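Local coordinates for hypothetical protein Atu2144 (Agrobacterium tumefaciens, PDB 2ODF) that is of unknown function but belongs to the N-formylglutamate amidohydrolase family, so it may be an amidohydrolase that cleaves an amide bond, at residues 129-134 / 210-215. Residues are numbered along the deposited sequence; the frame is centred on the assembly and turned at random.
Sequences PFHDRV and LRLHAL
The rings of His131 and His213 meet rim to rim, planes only 19° apart, and each carries a methyl on one face. On His131, Leu212 CD1 sits 3.6 Å from the ring centroid in a CH-pi contact, shifted toward ND1, while Phe130 CD2 covers the opposite face. On His213, Val134 CG1 stands almost on the ring normal, 3.4 Å from the centroid, and Leu212 CB backs the other side. Where the rims meet, His131 ND1 and His213 NE2 share a hydrogen bond of 2.8 Å, nearly straight at 163°; by geometry alone either nitrogen could be the donor. His131 NE2 hydrogen-bonds to Cys89 O, which puts a proton on NE2, so a neutral His131 would probably accept through ND1. Both nitrogens are thus engaged, which should fix which way round the ring sits. Val134 brings CG1 over His213 by setting it anti to the backbone N (chi1 172°). This is a buried polar pair wrapped in aliphatic groups, joining two helices: a middle turn of the long helix 116-143 meets the short helix 208-213, whose Leu210 rests on strand 220-227 of the central mixed sheet. Tyr127 and Ile138 extend the contact along the long helix, and Ala117 of the second subunit packs on Leu212.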
ATOM      1  N   PRO A 129       6.854   2.383  -3.466  1.00 16.35           N
ATOM      2  CA  PRO A 129       7.934   3.025  -4.215  1.00 16.53           C
ATOM      3  C   PRO A 129       8.448   2.187  -5.383  1.00 16.53           C
ATOM      4  O   PRO A 129       8.623   2.730  -6.474  1.00 17.92           O
ATOM      5  CB  PRO A 129       9.042   3.262  -3.140  1.00 16.48           C
ATOM      6  CG  PRO A 129       8.271   3.371  -1.876  1.00 17.23           C
ATOM      7  CD  PRO A 129       7.153   2.372  -2.015  1.00 16.49           C
ATOM      8  N   PHE A 130       8.586   0.879  -5.192  1.00 15.53           N
ATOM      9  CA  PHE A 130       9.064  -0.012  -6.218  1.00 16.12           C
ATOM     10  C   PHE A 130       8.137   0.009  -7.451  1.00 16.56           C
ATOM     11  O   PHE A 130       8.584   0.309  -8.563  1.00 16.94           O
ATOM     12  CB  PHE A 130       9.260  -1.430  -5.659  1.00 16.05           C
ATOM     13  CG  PHE A 130       9.762  -2.410  -6.674  1.00 16.62           C
ATOM     14  CD1 PHE A 130      11.102  -2.408  -7.057  1.00 17.15           C
ATOM     15  CD2 PHE A 130       8.897  -3.324  -7.265  1.00 15.53           C
ATOM     16  CE1 PHE A 130      11.543  -3.297  -8.034  1.00 16.23           C
ATOM     17  CE2 PHE A 130       9.341  -4.197  -8.242  1.00 16.56           C
ATOM     18  CZ  PHE A 130      10.656  -4.177  -8.625  1.00 15.86           C
ATOM     19  N   HIS A 131       6.872  -0.271  -7.243  1.00 16.92           N
ATOM     20  CA  HIS A 131       5.929  -0.289  -8.301  1.00 17.11           C
ATOM     21  C   HIS A 131       5.673   1.065  -8.916  1.00 18.06           C
ATOM     22  O   HIS A 131       5.440   1.154 -10.066  1.00 18.62           O
ATOM     23  CB  HIS A 131       4.695  -1.059  -7.913  1.00 18.06           C
ATOM     24  CG  HIS A 131       4.951  -2.515  -7.715  1.00 15.78           C
ATOM     25  ND1 HIS A 131       5.224  -3.361  -8.750  1.00 15.35           N
ATOM     26  CD2 HIS A 131       5.056  -3.248  -6.593  1.00 16.68           C
ATOM     27  CE1 HIS A 131       5.464  -4.561  -8.274  1.00 17.49           C
ATOM     28  NE2 HIS A 131       5.353  -4.519  -6.969  1.00 14.16           N
ATOM     29  N   ASP A 132       5.730   2.111  -8.124  1.00 17.71           N
ATOM     30  CA  ASP A 132       5.535   3.446  -8.623  1.00 18.41           C
ATOM     31  C   ASP A 132       6.660   3.803  -9.627  1.00 18.29           C
ATOM     32  O   ASP A 132       6.446   4.461 -10.566  1.00 17.85           O
ATOM     33  CB  ASP A 132       5.471   4.464  -7.489  1.00 17.85           C
ATOM     34  CG  ASP A 132       4.079   4.582  -6.841  1.00 19.96           C
ATOM     35  OD1 ASP A 132       3.136   3.937  -7.258  1.00 20.05           O
ATOM     36  OD2 ASP A 132       3.964   5.349  -5.927  1.00 19.76           O
ATOM     37  N   ARG A 133       7.858   3.380  -9.335  1.00 19.27           N
ATOM     38  CA  ARG A 133       8.972   3.718 -10.174  1.00 19.14           C
ATOM     39  C   ARG A 133       8.873   2.963 -11.488  1.00 19.14           C
ATOM     40  O   ARG A 133       9.112   3.494 -12.489  1.00 17.96           O
ATOM     41  CB  ARG A 133      10.275   3.374  -9.497  1.00 20.77           C
ATOM     42  CG  ARG A 133      11.464   3.818 -10.241  1.00 23.01           C
ATOM     43  CD  ARG A 133      11.561   5.293 -10.284  1.00 31.13           C
ATOM     44  NE  ARG A 133      12.874   5.690 -10.702  1.00 35.76           N
ATOM     45  CZ  ARG A 133      13.918   5.766  -9.897  1.00 37.88           C
ATOM     46  NH1 ARG A 133      13.788   5.492  -8.630  1.00 39.87           N
ATOM     47  NH2 ARG A 133      15.085   6.136 -10.358  1.00 38.17           N
ATOM     48  N   VAL A 134       8.508   1.699 -11.432  1.00 18.46           N
ATOM     49  CA  VAL A 134       8.306   0.912 -12.621  1.00 18.04           C
ATOM     50  C   VAL A 134       7.233   1.584 -13.463  1.00 18.19           C
ATOM     51  O   VAL A 134       7.409   1.846 -14.593  1.00 19.58           O
ATOM     52  CB  VAL A 134       7.933  -0.502 -12.262  1.00 16.36           C
ATOM     53  CG1 VAL A 134       7.531  -1.264 -13.450  1.00 16.44           C
ATOM     54  CG2 VAL A 134       9.042  -1.176 -11.476  1.00 16.15           C
ATOM     55  N   LEU A 210       3.562  -8.584 -13.453  1.00 14.09           N
ATOM     56  CA  LEU A 210       3.020  -8.593 -14.814  1.00 15.47           C
ATOM     57  C   LEU A 210       1.569  -8.015 -14.824  1.00 14.52           C
ATOM     58  O   LEU A 210       1.222  -7.183 -15.672  1.00 15.39           O
ATOM     59  CB  LEU A 210       3.017 -10.017 -15.376  1.00 14.81           C
ATOM     60  CG  LEU A 210       4.372 -10.765 -15.404  1.00 16.30           C
ATOM     61  CD1 LEU A 210       4.214 -12.182 -16.003  1.00 16.23           C
ATOM     62  CD2 LEU A 210       5.417  -9.897 -16.138  1.00 16.26           C
ATOM     63  N   ARG A 211       0.761  -8.449 -13.870  1.00 15.52           N
ATOM     64  CA  ARG A 211      -0.607  -7.943 -13.712  1.00 16.26           C
ATOM     65  C   ARG A 211      -0.652  -6.434 -13.458  1.00 16.82           C
ATOM     66  O   ARG A 211      -1.561  -5.767 -13.957  1.00 16.57           O
ATOM     67  CB  ARG A 211      -1.384  -8.685 -12.621  1.00 16.46           C
ATOM     68  CG  ARG A 211      -1.669 -10.138 -12.943  1.00 16.84           C
ATOM     69  CD  ARG A 211      -2.465 -10.856 -11.875  1.00 17.65           C
ATOM     70  NE  ARG A 211      -2.750 -12.215 -12.330  1.00 21.57           N
ATOM     71  CZ  ARG A 211      -3.299 -13.158 -11.582  1.00 25.17           C
ATOM     72  NH1 ARG A 211      -3.671 -12.896 -10.332  1.00 25.55           N
ATOM     73  NH2 ARG A 211      -3.488 -14.368 -12.100  1.00 25.20           N
ATOM     74  N   LEU A 212       0.314  -5.891 -12.709  1.00 17.08           N
ATOM     75  CA  LEU A 212       0.355  -4.450 -12.434  1.00 17.38           C
ATOM     76  C   LEU A 212       0.817  -3.595 -13.601  1.00 17.32           C
ATOM     77  O   LEU A 212       0.304  -2.494 -13.804  1.00 17.67           O
ATOM     78  CB  LEU A 212       1.272  -4.147 -11.244  1.00 17.06           C
ATOM     79  CG  LEU A 212       0.873  -4.629  -9.840  1.00 18.57           C
ATOM     80  CD1 LEU A 212       1.777  -3.960  -8.803  1.00 18.15           C
ATOM     81  CD2 LEU A 212      -0.613  -4.372  -9.559  1.00 16.68           C
ATOM     82  N   HIS A 213       1.788  -4.078 -14.361  1.00 17.34           N
ATOM     83  CA  HIS A 213       2.531  -3.218 -15.291  1.00 17.66           C
ATOM     84  C   HIS A 213       2.429  -3.565 -16.775  1.00 18.54           C
ATOM     85  O   HIS A 213       2.535  -2.665 -17.600  1.00 20.46           O
ATOM     86  CB  HIS A 213       4.014  -3.210 -14.904  1.00 17.33           C
ATOM     87  CG  HIS A 213       4.266  -2.729 -13.504  1.00 17.05           C
ATOM     88  ND1 HIS A 213       4.018  -1.431 -13.116  1.00 14.43           N
ATOM     89  CD2 HIS A 213       4.759  -3.365 -12.412  1.00 15.64           C
ATOM     90  CE1 HIS A 213       4.342  -1.291 -11.837  1.00 16.29           C
ATOM     91  NE2 HIS A 213       4.771  -2.454 -11.381  1.00 13.63           N
ATOM     92  N   ALA A 214       2.331  -4.851 -17.115  1.00 18.07           N
ATOM     93  CA  ALA A 214       2.305  -5.282 -18.512  1.00 18.03           C
ATOM     94  C   ALA A 214       0.878  -5.374 -19.056  1.00 17.65           C
ATOM     95  O   ALA A 214       0.543  -4.786 -20.091  1.00 17.27           O
ATOM     96  CB  ALA A 214       2.987  -6.606 -18.653  1.00 17.63           C
ATOM     97  N   LEU A 215       0.037  -6.111 -18.357  1.00 17.12           N
ATOM     98  CA  LEU A 215      -1.298  -6.438 -18.887  1.00 17.82           C
ATOM     99  C   LEU A 215      -2.191  -5.191 -19.084  1.00 17.48           C
ATOM    100  O   LEU A 215      -2.869  -5.070 -20.109  1.00 18.41           O
ATOM    101  CB  LEU A 215      -1.977  -7.470 -17.986  1.00 17.24           C
ATOM    102  CG  LEU A 215      -1.261  -8.811 -17.718  1.00 19.09           C
ATOM    103  CD1 LEU A 215      -2.195  -9.762 -16.968  1.00 17.50           C
ATOM    104  CD2 LEU A 215      -0.682  -9.431 -19.009  1.00 17.62           C
TER